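Local coordinates for protein beta-d-glucoside glucohydrolase (Hypocrea jecorina, PDB 3ZZ1) that probably hydrolyses terminal, non-reducing beta-D-glucosyl residues with release of beta-D-glucose, a step in cellulose degradation, at residues 391-396 with 510-515; 432-437 with 479-484; 451-456 with 484-489; 465-470 with 492-497; 475-480 with 499-504. All coordinates share one frame; numbering follows the deposited sequence.

Contact 1: residues 391-396 with 510-515; sequences YFVAPY and SGNALV
The carbonyl oxygen of V393 takes the backbone N-H of G511 in a hydrogen bond of 2.7 Å from V393 O to G511 N. The bond is bent, 148° at the hydrogen, and the donor is tilted from the carbonyl plane. G511 lies in the first turn of helix 510-518, where an N-H is not yet claimed by a carbonyl four residues earlier in the helix. The absence of a side chain lets the two backbones close up, with P395 CA 3.8 Å from G511 CA; a CB modelled on G511 would collide with the carbonyl oxygens of V393 and A394. Two helix starts therefore meet, since A394 is the N-cap of helix 395-404, and both helices belong to the family 3 C-terminal domain, over the face of its mixed sheet that bears F434, which touches P395 and L514. Around the bond, S510 CB sits 3.5 Å from V393 O and 3.8 Å from F392 CE1, approaching that ring obliquely. V393 crosses N512 at about a right angle: its CG1, anti to the backbone N (chi1 -172°), reaches N512 OD1 at 3.7 Å, while CG2 faces ND2, whose hydrogen bond goes to E509. Farther along the first segment, P395 CG lies 3.6 Å from S510 OG, and P395 CB meets L514 CD2 at 4.1 Å.

Contact 2: residues 432-437 with 479-484; sequences IVFITA and VVHSVG
F434 and V479 lie side by side and point the same way, the ring CE2 of F434 3.6 Å from V479 CG1. V479 CB stands 4.1 Å from the F434 ring centroid and 29° off the ring normal, an off-centre CH-pi contact. With CG anti to the carbonyl carbon (chi1 -72°), the ring leans over its neighbour strand, and its edge is turned to the imidazole of H481. On the same face, I432 CG2 meets V479 CG2; on the other, I435 CG1 packs against V480 CG2 at 3.7 Å and A437 CB against S482 OG.

Behind these side chains runs a parallel ladder pairing F434 with V479 through A437 with S482. The bonds from V479 N to V433 O and from I435 N to V479 O (3.0 Å) are nearly straight, whereas A437 N to H481 O lengthens to 3.3 Å with 149° at the hydrogen. V483 N to A437 O is as long, so the last two bonds are longer than those before them. These strands belong to the beta-alpha-beta unit that carries helix 462-472 between them. Further out, L514 covers F434 and V479, and the hydroxyl of T436 is hydrogen-bonded to D374.

One water donates to I435 O (2.8 Å) and lies in the plane of the H481 ring, hydrogen-bonded to ND1 at 2.8 Å. I435 O thus serves both the N-H of H481 and this water, which ties the imidazole to the backbone of the adjoining strand and is likely to restrict its rotation.

Contact 3: residues 451-456 with 484-489; sequences GDRNNL and GAIILE
R453 brings its guanidinium end-on to A485, both terminal nitrogens gripping one oxygen: NH1 lies 2.8 Å and NH2 2.9 Å from A485 O. The oxygen is within 9° of the guanidinium plane, but NH1 stands well above the carbonyl plane, which places it off the lone pairs. A bend at chi3 (-83°) turns the group into this position. Its two faces are occupied, one by L456 CD2, 3.4 Å above the plane and towards the rim, the opposite one by the backbone N of G484, farther off. NH2 has a further acceptor in P121 O. An alanine in place of R453 would probably leave A485 O without both of these donors and P121 O without one, and open a gap between G484 and L456. L456 places its CD2 3.6 Å from A485 O, and its carbonyl oxygen accepts the N-H of I487 (L456 O to I487 N 2.9 Å). Beside that bond, L456 CB packs on I487 CG1 at 3.9 Å. The arrangement joins two loops that follow neighbouring parallel strands, 430-437 and 476-482, at their C-terminal ends, the edge at which alpha/beta sheets commonly carry their functional loops.

Contact 4: residues 465-470 with 492-497; sequences LVQAVA and LALPQV
Helix 462-472, the crossover helix of the beta-alpha-beta unit between strands 430-437 and 476-482, meets here the type I beta turn L494 to V497 that leads into strand 497-502. No hydrogen bond spans the two segments; the contact rests on van der Waals packing, apolar around L494 and with the Q496 amide against A470. L494 is its centre: CD1 lies 3.8 Å from both V466 CG1 and the Q467 backbone CA, with A470 CB at 4.0 Å. It therefore fits between residues on successive turns of the helix, crossing the V466 side chain obliquely and that of Q467 at about a right angle. With CG anti to the carbonyl carbon (chi1 -60°), its branch is carried toward the helix. V466 CG1 is shared between L494 and V497, whose CG2 comes to 3.8 Å at about a right angle. The inner side of the helix continues onto the sheet, where V466 touches V433 and V478. Towards the last turn of the helix, Q496 takes over. Its chain bends at chi2 (85°), folding the amide back over A470. An alanine in its place would probably uncover part of A470, since CG, CD and the amide would no longer lie against the methyl and carbonyl of that residue. Q496 CG stands 3.3 Å from A470 O, and Q496 OE1 reaches A470 CB at 3.6 Å.

Contact 5: residues 475-480 with 499-504; sequences NVIVVV and AVVWAG
The indole of W502 carries a water over the centre of one face, at a height of 3.4 Å above the ring plane. V480 CG1 approaches the ring obliquely, 3.7 Å from W502 CZ3. CG anti to the backbone N (chi1 -163°) swings the six-membered ring back toward V480; the indole NE1 bonds to the hydroxyl of Y530. The same water donates to V480 O at 2.7 Å and accepts the N-H of G504. V480 O also receives A503 N (2.8 Å), so two donors hold this carbonyl. From I477 with A499 to V480 with W502 the parallel pairing is regular, the segment axes 13° apart. V501 N to V478 O is 2.7 Å with 178° at the hydrogen; only the first rung, A499 N to V476 O, is weak. On the face of I477 and V479, A499 CB meets I477 CG1 at 3.9 Å and V501 CB meets V479 CG2 at 4.0 Å. The two are neighbouring parallel strands of a beta-alpha-beta unit, connected in the chain through the short helix 489-492. Apart from the water site, the side chains meeting here are apolar, which is consistent with the backbone bonds setting the register and the apolar side chains providing the burial.

Overall arrangement
All five contacts lie in the family 3 C-terminal domain. Contacts 2 and 5, with centres 8 Å apart, share V479 and V480 and make strand 476-482 the middle of three parallel strands. Contact 1 covers one face of them: P395 CB lies 3.4 Å and L514 CD2 3.5 Å from F434 CE2. Contact 4 covers the other face, where V433 CG2 meets V469 CG1 at 3.6 Å and V466 CG1 meets V478 CG2 at 3.8 Å; contacts 1 and 4 remain about 13 Å apart at their nearest atoms. Contact 3 follows contact 2 through the shared G484, and I486 CD1 reaches V480 CG1 at 3.6 Å.

Contact 1: residues 391-396 with 510-515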
# COMPACT_ATOMS: atom_id res chain seq x y z
N TYR A 391 5.11 21.34 4.34
CA TYR A 391 4.48 21.96 5.51
C TYR A 391 3.83 20.81 6.28
O TYR A 391 3.82 19.67 5.80
CB TYR A 391 3.42 22.99 5.09
CG TYR A 391 2.25 22.40 4.34
CD1 TYR A 391 2.30 22.23 2.95
CD2 TYR A 391 1.09 21.99 5.01
CE1 TYR A 391 1.23 21.67 2.25
CE2 TYR A 391 0.03 21.44 4.33
CZ TYR A 391 0.10 21.28 2.95
OH TYR A 391 -0.96 20.73 2.27
N PHE A 392 3.31 21.10 7.46
CA PHE A 392 2.59 20.10 8.25
C PHE A 392 1.57 20.78 9.15
O PHE A 392 1.93 21.64 9.96
CB PHE A 392 3.57 19.26 9.09
CG PHE A 392 2.97 17.98 9.61
CD1 PHE A 392 2.05 17.98 10.67
CD2 PHE A 392 3.33 16.75 9.05
CE1 PHE A 392 1.50 16.80 11.15
CE2 PHE A 392 2.79 15.55 9.53
CZ PHE A 392 1.87 15.58 10.58
N VAL A 393 0.31 20.39 8.99
CA VAL A 393 -0.78 20.92 9.82
C VAL A 393 -0.99 20.01 11.03
O VAL A 393 -1.61 18.94 10.92
CB VAL A 393 -2.10 21.06 9.02
CG1 VAL A 393 -3.16 21.78 9.85
CG2 VAL A 393 -1.87 21.81 7.71
N ALA A 394 -0.49 20.44 12.19
CA ALA A 394 -0.63 19.69 13.43
C ALA A 394 -2.08 19.66 13.92
O ALA A 394 -2.81 20.64 13.75
CB ALA A 394 0.28 20.26 14.51
N PRO A 395 -2.51 18.53 14.51
CA PRO A 395 -3.85 18.43 15.09
C PRO A 395 -4.18 19.59 16.04
O PRO A 395 -5.26 20.17 15.92
CB PRO A 395 -3.80 17.11 15.85
CG PRO A 395 -2.83 16.29 15.10
CD PRO A 395 -1.79 17.25 14.60
N TYR A 396 -3.25 19.93 16.94
CA TYR A 396 -3.49 21.00 17.91
C TYR A 396 -3.81 22.35 17.28
O TYR A 396 -4.78 23.01 17.65
CB TYR A 396 -2.34 21.17 18.91
CG TYR A 396 -2.45 22.47 19.69
CD1 TYR A 396 -3.46 22.65 20.64
CD2 TYR A 396 -1.57 23.52 19.44
CE1 TYR A 396 -3.58 23.85 21.34
CE2 TYR A 396 -1.68 24.73 20.14
CZ TYR A 396 -2.68 24.88 21.08
OH TYR A 396 -2.79 26.07 21.77
N SER A 510 -2.66 16.30 8.28
CA SER A 510 -3.14 15.71 9.54
C SER A 510 -4.27 16.49 10.23
O SER A 510 -5.39 15.97 10.38
CB SER A 510 -1.98 15.52 10.51
OG SER A 510 -2.44 14.96 11.73
N GLY A 511 -3.97 17.71 10.64
CA GLY A 511 -4.89 18.52 11.46
C GLY A 511 -6.19 18.90 10.77
O GLY A 511 -7.26 18.81 11.37
N ASN A 512 -6.10 19.34 9.51
CA ASN A 512 -7.28 19.72 8.75
C ASN A 512 -8.23 18.55 8.56
O ASN A 512 -9.43 18.69 8.78
CB ASN A 512 -6.88 20.30 7.38
CG ASN A 512 -6.23 21.66 7.48
OD1 ASN A 512 -6.48 22.42 8.42
ND2 ASN A 512 -5.40 22.00 6.49
N ALA A 513 -7.67 17.41 8.17
CA ALA A 513 -8.44 16.18 7.99
C ALA A 513 -9.20 15.77 9.25
O ALA A 513 -10.36 15.36 9.17
CB ALA A 513 -7.51 15.05 7.56
N LEU A 514 -8.53 15.87 10.40
CA LEU A 514 -9.11 15.45 11.68
C LEU A 514 -10.27 16.36 12.10
O LEU A 514 -11.31 15.89 12.53
CB LEU A 514 -8.03 15.39 12.77
CG LEU A 514 -8.43 14.90 14.17
CD1 LEU A 514 -8.95 13.47 14.16
CD2 LEU A 514 -7.26 15.05 15.12
N VAL A 515 -10.06 17.67 11.95
CA VAL A 515 -11.09 18.67 12.25
C VAL A 515 -12.34 18.47 11.38
O VAL A 515 -13.46 18.54 11.89
CB VAL A 515 -10.53 20.11 12.12
CG1 VAL A 515 -11.65 21.14 12.18
CG2 VAL A 515 -9.52 20.38 13.23

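Contact 2: residues 432-437 with 479-484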
# COMPACT_ATOMS: atom_id res chain seq x y z
N ILE A 432 -9.33 15.40 24.36
CA ILE A 432 -8.87 14.68 23.17
C ILE A 432 -7.41 14.27 23.37
O ILE A 432 -6.53 15.12 23.44
CB ILE A 432 -9.03 15.52 21.87
CG1 ILE A 432 -10.42 16.18 21.81
CG2 ILE A 432 -8.79 14.65 20.65
CD1 ILE A 432 -10.59 17.22 20.69
N VAL A 433 -7.17 12.96 23.46
CA VAL A 433 -5.84 12.41 23.73
C VAL A 433 -5.22 11.83 22.46
O VAL A 433 -5.87 11.07 21.73
CB VAL A 433 -5.85 11.34 24.85
CG1 VAL A 433 -4.43 10.98 25.29
CG2 VAL A 433 -6.64 11.82 26.04
N PHE A 434 -3.96 12.18 22.22
CA PHE A 434 -3.25 11.79 21.00
C PHE A 434 -2.15 10.78 21.26
O PHE A 434 -1.19 11.06 21.98
CB PHE A 434 -2.69 13.03 20.29
CG PHE A 434 -3.74 13.88 19.65
CD1 PHE A 434 -4.46 14.80 20.40
CD2 PHE A 434 -4.04 13.75 18.30
CE1 PHE A 434 -5.45 15.59 19.81
CE2 PHE A 434 -5.02 14.53 17.71
CZ PHE A 434 -5.72 15.45 18.47
N ILE A 435 -2.32 9.60 20.67
CA ILE A 435 -1.36 8.51 20.83
C ILE A 435 -0.92 8.00 19.46
O ILE A 435 -1.60 8.23 18.45
CB ILE A 435 -1.91 7.35 21.71
CG1 ILE A 435 -3.09 6.64 21.03
CG2 ILE A 435 -2.29 7.87 23.11
CD1 ILE A 435 -3.58 5.40 21.77
N THR A 436 0.23 7.33 19.42
CA THR A 436 0.81 6.84 18.17
C THR A 436 1.48 5.48 18.32
O THR A 436 1.77 5.02 19.42
CB THR A 436 1.90 7.80 17.62
OG1 THR A 436 2.96 7.94 18.58
CG2 THR A 436 1.34 9.18 17.25
N ALA A 437 1.71 4.84 17.17
CA ALA A 437 2.70 3.78 17.02
C ALA A 437 3.37 3.96 15.66
O ALA A 437 2.73 4.38 14.70
CB ALA A 437 2.06 2.42 17.14
N VAL A 479 -7.51 9.82 19.88
CA VAL A 479 -7.10 9.90 18.48
C VAL A 479 -5.78 9.17 18.32
O VAL A 479 -4.81 9.47 19.01
CB VAL A 479 -6.99 11.36 17.99
CG1 VAL A 479 -6.50 11.41 16.55
CG2 VAL A 479 -8.34 12.07 18.11
N VAL A 480 -5.78 8.20 17.42
CA VAL A 480 -4.62 7.34 17.18
C VAL A 480 -4.07 7.57 15.77
O VAL A 480 -4.80 7.49 14.79
CB VAL A 480 -5.00 5.85 17.31
CG1 VAL A 480 -3.76 4.97 17.18
CG2 VAL A 480 -5.70 5.59 18.64
N HIS A 481 -2.77 7.86 15.69
CA HIS A 481 -2.06 7.88 14.42
C HIS A 481 -1.05 6.74 14.41
O HIS A 481 -0.16 6.70 15.25
CB HIS A 481 -1.38 9.23 14.18
CG HIS A 481 -2.34 10.36 13.94
ND1 HIS A 481 -2.75 11.21 14.94
CD2 HIS A 481 -2.97 10.77 12.82
CE1 HIS A 481 -3.59 12.10 14.45
NE2 HIS A 481 -3.75 11.86 13.16
N SER A 482 -1.20 5.81 13.47
CA SER A 482 -0.46 4.56 13.55
C SER A 482 -0.19 3.88 12.21
O SER A 482 -1.03 3.90 11.31
CB SER A 482 -1.20 3.58 14.46
OG SER A 482 -0.42 2.42 14.69
N VAL A 483 1.00 3.28 12.12
CA VAL A 483 1.44 2.47 10.99
C VAL A 483 0.70 1.13 10.88
O VAL A 483 0.86 0.42 9.89
CB VAL A 483 2.95 2.16 11.10
CG1 VAL A 483 3.77 3.40 10.82
CG2 VAL A 483 3.28 1.57 12.47
N GLY A 484 -0.07 0.78 11.90
CA GLY A 484 -0.78 -0.51 11.93
C GLY A 484 -1.53 -0.75 13.22
O GLY A 484 -1.58 0.11 14.10
O HOH W 1 -2.03 10.92 17.66

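Contact 3: residues 451-456 with 484-489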
# COMPACT_ATOMS: atom_id res chain seq x y z
N GLY A 451 12.70 -1.66 13.05
CA GLY A 451 12.04 -1.54 11.76
C GLY A 451 10.64 -2.07 11.94
O GLY A 451 9.68 -1.29 11.94
N ASP A 452 10.54 -3.38 12.10
CA ASP A 452 9.33 -4.01 12.63
C ASP A 452 9.11 -3.50 14.05
O ASP A 452 10.07 -3.07 14.72
CB ASP A 452 9.47 -5.54 12.64
CG ASP A 452 9.96 -6.11 11.32
OD1 ASP A 452 9.30 -5.92 10.27
OD2 ASP A 452 11.01 -6.78 11.33
N ARG A 453 7.86 -3.53 14.52
CA ARG A 453 7.54 -3.15 15.89
C ARG A 453 7.82 -4.29 16.87
O ARG A 453 7.63 -5.47 16.54
CB ARG A 453 6.07 -2.72 16.01
CG ARG A 453 5.70 -1.48 15.20
CD ARG A 453 4.26 -1.03 15.45
NE ARG A 453 3.29 -1.76 14.64
CZ ARG A 453 1.99 -1.87 14.93
NH1 ARG A 453 1.50 -1.29 16.03
NH2 ARG A 453 1.18 -2.56 14.14
N ASN A 454 8.29 -3.92 18.06
CA ASN A 454 8.49 -4.87 19.15
C ASN A 454 7.18 -5.38 19.73
O ASN A 454 7.09 -6.52 20.19
CB ASN A 454 9.32 -4.21 20.26
CG ASN A 454 10.76 -3.97 19.85
OD1 ASN A 454 11.32 -4.70 19.04
ND2 ASN A 454 11.37 -2.93 20.41
N ASN A 455 6.16 -4.53 19.72
CA ASN A 455 4.86 -4.89 20.27
C ASN A 455 3.74 -4.10 19.62
O ASN A 455 4.00 -3.22 18.79
CB ASN A 455 4.84 -4.70 21.79
CG ASN A 455 5.22 -3.30 22.20
OD1 ASN A 455 4.57 -2.33 21.80
ND2 ASN A 455 6.27 -3.17 23.00
N LEU A 456 2.51 -4.40 20.01
CA LEU A 456 1.34 -3.73 19.46
C LEU A 456 0.75 -2.72 20.46
O LEU A 456 -0.45 -2.42 20.42
CB LEU A 456 0.31 -4.76 18.99
CG LEU A 456 0.77 -5.77 17.92
CD1 LEU A 456 -0.30 -6.83 17.66
CD2 LEU A 456 1.18 -5.10 16.62
N GLY A 484 -0.07 0.78 11.90
CA GLY A 484 -0.78 -0.51 11.93
C GLY A 484 -1.53 -0.75 13.22
O GLY A 484 -1.58 0.11 14.10
N ALA A 485 -2.11 -1.95 13.33
CA ALA A 485 -2.93 -2.34 14.47
C ALA A 485 -2.24 -2.14 15.81
O ALA A 485 -1.05 -2.41 15.97
CB ALA A 485 -3.38 -3.78 14.33
N ILE A 486 -3.01 -1.63 16.77
CA ILE A 486 -2.61 -1.48 18.15
C ILE A 486 -3.69 -2.19 18.96
O ILE A 486 -4.87 -2.09 18.62
CB ILE A 486 -2.57 0.02 18.56
CG1 ILE A 486 -1.37 0.72 17.93
CG2 ILE A 486 -2.57 0.20 20.09
CD1 ILE A 486 -1.51 2.24 17.90
N ILE A 487 -3.30 -2.91 20.00
CA ILE A 487 -4.28 -3.50 20.91
C ILE A 487 -4.89 -2.38 21.76
O ILE A 487 -4.18 -1.67 22.48
CB ILE A 487 -3.66 -4.62 21.80
CG1 ILE A 487 -2.97 -5.69 20.94
CG2 ILE A 487 -4.71 -5.23 22.72
CD1 ILE A 487 -3.91 -6.60 20.15
N LEU A 488 -6.20 -2.21 21.64
CA LEU A 488 -6.88 -1.06 22.24
C LEU A 488 -7.66 -1.42 23.50
O LEU A 488 -8.39 -0.58 24.05
CB LEU A 488 -7.79 -0.38 21.21
CG LEU A 488 -7.13 0.20 19.96
CD1 LEU A 488 -8.17 0.43 18.88
CD2 LEU A 488 -6.35 1.49 20.26
N GLU A 489 -7.50 -2.66 23.96
CA GLU A 489 -8.29 -3.22 25.06
C GLU A 489 -8.14 -2.50 26.40
O GLU A 489 -9.10 -2.42 27.16
CB GLU A 489 -8.00 -4.71 25.22
CG GLU A 489 -8.38 -5.52 24.00
CD GLU A 489 -9.84 -5.36 23.64
OE1 GLU A 489 -10.71 -5.63 24.51
OE2 GLU A 489 -10.13 -4.99 22.48

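Contact 4: residues 465-470 with 492-497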
# COMPACT_ATOMS: atom_id res chain seq x y z
N LEU A 465 -1.12 7.26 29.47
CA LEU A 465 -1.56 8.62 29.22
C LEU A 465 -3.08 8.69 29.15
O LEU A 465 -3.69 9.59 29.73
CB LEU A 465 -0.91 9.20 27.95
CG LEU A 465 -1.18 10.67 27.60
CD1 LEU A 465 -0.69 11.64 28.69
CD2 LEU A 465 -0.54 11.01 26.27
N VAL A 466 -3.69 7.74 28.44
CA VAL A 466 -5.15 7.68 28.30
C VAL A 466 -5.81 7.36 29.64
O VAL A 466 -6.83 7.96 29.99
CB VAL A 466 -5.58 6.67 27.19
CG1 VAL A 466 -7.10 6.53 27.14
CG2 VAL A 466 -5.07 7.11 25.83
N GLN A 467 -5.20 6.44 30.40
CA GLN A 467 -5.67 6.08 31.74
C GLN A 467 -5.67 7.26 32.72
O GLN A 467 -6.58 7.39 33.53
CB GLN A 467 -4.82 4.94 32.32
CG GLN A 467 -5.06 3.59 31.65
CD GLN A 467 -4.02 2.55 32.02
OE1 GLN A 467 -2.93 2.88 32.48
NE2 GLN A 467 -4.36 1.28 31.82
N ALA A 468 -4.64 8.11 32.64
CA ALA A 468 -4.54 9.29 33.50
C ALA A 468 -5.60 10.33 33.16
O ALA A 468 -6.23 10.91 34.06
CB ALA A 468 -3.16 9.89 33.41
N VAL A 469 -5.80 10.57 31.86
CA VAL A 469 -6.82 11.50 31.38
C VAL A 469 -8.23 11.01 31.77
O VAL A 469 -9.08 11.83 32.14
CB VAL A 469 -6.69 11.75 29.84
CG1 VAL A 469 -7.88 12.55 29.30
CG2 VAL A 469 -5.39 12.47 29.54
N ALA A 470 -8.44 9.70 31.73
CA ALA A 470 -9.72 9.10 32.13
C ALA A 470 -9.97 9.24 33.64
O ALA A 470 -11.12 9.30 34.08
CB ALA A 470 -9.80 7.64 31.71
N LEU A 492 -10.10 0.73 25.83
CA LEU A 492 -11.53 0.46 25.70
C LEU A 492 -12.20 0.06 27.02
O LEU A 492 -13.41 0.21 27.17
CB LEU A 492 -11.80 -0.60 24.63
CG LEU A 492 -11.49 -0.16 23.20
CD1 LEU A 492 -11.41 -1.36 22.29
CD2 LEU A 492 -12.52 0.85 22.70
N ALA A 493 -11.40 -0.46 27.95
CA ALA A 493 -11.88 -0.88 29.26
C ALA A 493 -12.21 0.32 30.16
O ALA A 493 -12.89 0.17 31.18
CB ALA A 493 -10.86 -1.78 29.93
N LEU A 494 -11.72 1.50 29.78
CA LEU A 494 -12.00 2.73 30.51
C LEU A 494 -13.34 3.30 30.08
O LEU A 494 -13.50 3.72 28.93
CB LEU A 494 -10.89 3.77 30.27
CG LEU A 494 -9.47 3.41 30.68
CD1 LEU A 494 -8.48 4.28 29.91
CD2 LEU A 494 -9.27 3.57 32.18
N PRO A 495 -14.32 3.32 31.00
CA PRO A 495 -15.67 3.80 30.68
C PRO A 495 -15.71 5.27 30.25
O PRO A 495 -16.67 5.69 29.59
CB PRO A 495 -16.43 3.62 32.01
CG PRO A 495 -15.63 2.65 32.79
CD PRO A 495 -14.21 2.90 32.41
N GLN A 496 -14.67 6.02 30.60
CA GLN A 496 -14.56 7.44 30.27
C GLN A 496 -14.22 7.69 28.79
O GLN A 496 -14.55 8.75 28.23
CB GLN A 496 -13.53 8.12 31.17
CG GLN A 496 -13.89 8.15 32.65
CD GLN A 496 -13.48 6.88 33.40
OE1 GLN A 496 -12.83 5.99 32.85
NE2 GLN A 496 -13.87 6.81 34.67
N VAL A 497 -13.55 6.72 28.17
CA VAL A 497 -13.23 6.77 26.74
C VAL A 497 -14.52 6.55 25.94
O VAL A 497 -15.03 5.43 25.87
CB VAL A 497 -12.15 5.74 26.34
CG1 VAL A 497 -11.96 5.69 24.82
CG2 VAL A 497 -10.83 6.06 27.02

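Contact 5: residues 475-480 with 499-504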
# COMPACT_ATOMS: atom_id res chain seq x y z
N ASN A 475 -15.30 12.37 29.63
CA ASN A 475 -15.58 12.41 28.19
C ASN A 475 -14.31 12.47 27.35
O ASN A 475 -13.94 13.53 26.84
CB ASN A 475 -16.50 13.59 27.86
CG ASN A 475 -17.90 13.39 28.37
OD1 ASN A 475 -18.61 12.48 27.93
ND2 ASN A 475 -18.32 14.23 29.31
N VAL A 476 -13.66 11.32 27.22
CA VAL A 476 -12.37 11.23 26.55
C VAL A 476 -12.52 10.75 25.11
O VAL A 476 -13.23 9.78 24.83
CB VAL A 476 -11.40 10.30 27.32
CG1 VAL A 476 -10.02 10.29 26.66
CG2 VAL A 476 -11.30 10.72 28.78
N ILE A 477 -11.86 11.47 24.20
CA ILE A 477 -11.77 11.07 22.81
C ILE A 477 -10.32 10.71 22.53
O ILE A 477 -9.42 11.52 22.74
CB ILE A 477 -12.25 12.19 21.86
CG1 ILE A 477 -13.74 12.49 22.10
CG2 ILE A 477 -12.00 11.81 20.37
CD1 ILE A 477 -14.21 13.79 21.50
N VAL A 478 -10.10 9.48 22.08
CA VAL A 478 -8.75 9.00 21.78
C VAL A 478 -8.51 9.05 20.27
O VAL A 478 -9.23 8.40 19.50
CB VAL A 478 -8.54 7.55 22.29
CG1 VAL A 478 -7.16 7.04 21.89
CG2 VAL A 478 -8.72 7.48 23.80
N VAL A 479 -7.51 9.82 19.88
CA VAL A 479 -7.10 9.90 18.48
C VAL A 479 -5.78 9.17 18.32
O VAL A 479 -4.81 9.47 19.01
CB VAL A 479 -6.99 11.36 17.99
CG1 VAL A 479 -6.50 11.41 16.55
CG2 VAL A 479 -8.34 12.07 18.11
N VAL A 480 -5.78 8.20 17.42
CA VAL A 480 -4.62 7.34 17.18
C VAL A 480 -4.07 7.57 15.77
O VAL A 480 -4.80 7.49 14.79
CB VAL A 480 -5.00 5.85 17.31
CG1 VAL A 480 -3.76 4.97 17.18
CG2 VAL A 480 -5.70 5.59 18.64
N ALA A 499 -15.04 7.99 22.63
CA ALA A 499 -14.75 7.92 21.20
C ALA A 499 -13.32 7.50 20.91
O ALA A 499 -12.39 7.94 21.60
CB ALA A 499 -15.06 9.23 20.52
N VAL A 500 -13.16 6.65 19.90
CA VAL A 500 -11.84 6.26 19.40
C VAL A 500 -11.76 6.54 17.90
O VAL A 500 -12.53 6.00 17.10
CB VAL A 500 -11.51 4.78 19.70
CG1 VAL A 500 -10.13 4.41 19.18
CG2 VAL A 500 -11.59 4.49 21.20
N VAL A 501 -10.82 7.41 17.53
CA VAL A 501 -10.61 7.85 16.16
C VAL A 501 -9.32 7.23 15.64
O VAL A 501 -8.22 7.67 16.01
CB VAL A 501 -10.52 9.39 16.07
CG1 VAL A 501 -10.42 9.84 14.62
CG2 VAL A 501 -11.73 10.05 16.74
N TRP A 502 -9.45 6.21 14.80
CA TRP A 502 -8.32 5.61 14.11
C TRP A 502 -7.99 6.49 12.91
O TRP A 502 -8.54 6.32 11.82
CB TRP A 502 -8.64 4.18 13.67
CG TRP A 502 -7.42 3.35 13.33
CD1 TRP A 502 -6.95 3.07 12.08
CD2 TRP A 502 -6.54 2.70 14.25
NE1 TRP A 502 -5.82 2.28 12.16
CE2 TRP A 502 -5.55 2.04 13.49
CE3 TRP A 502 -6.49 2.60 15.65
CZ2 TRP A 502 -4.51 1.30 14.07
CZ3 TRP A 502 -5.46 1.86 16.24
CH2 TRP A 502 -4.48 1.22 15.45
N ALA A 503 -7.10 7.45 13.12
CA ALA A 503 -6.83 8.48 12.13
C ALA A 503 -5.83 8.03 11.05
O ALA A 503 -5.73 8.65 10.00
CB ALA A 503 -6.36 9.75 12.80
N GLY A 504 -5.08 6.97 11.34
CA GLY A 504 -4.14 6.41 10.37
C GLY A 504 -2.89 7.24 10.15
O GLY A 504 -2.30 7.75 11.10
O HOH W 2 -4.13 5.16 13.57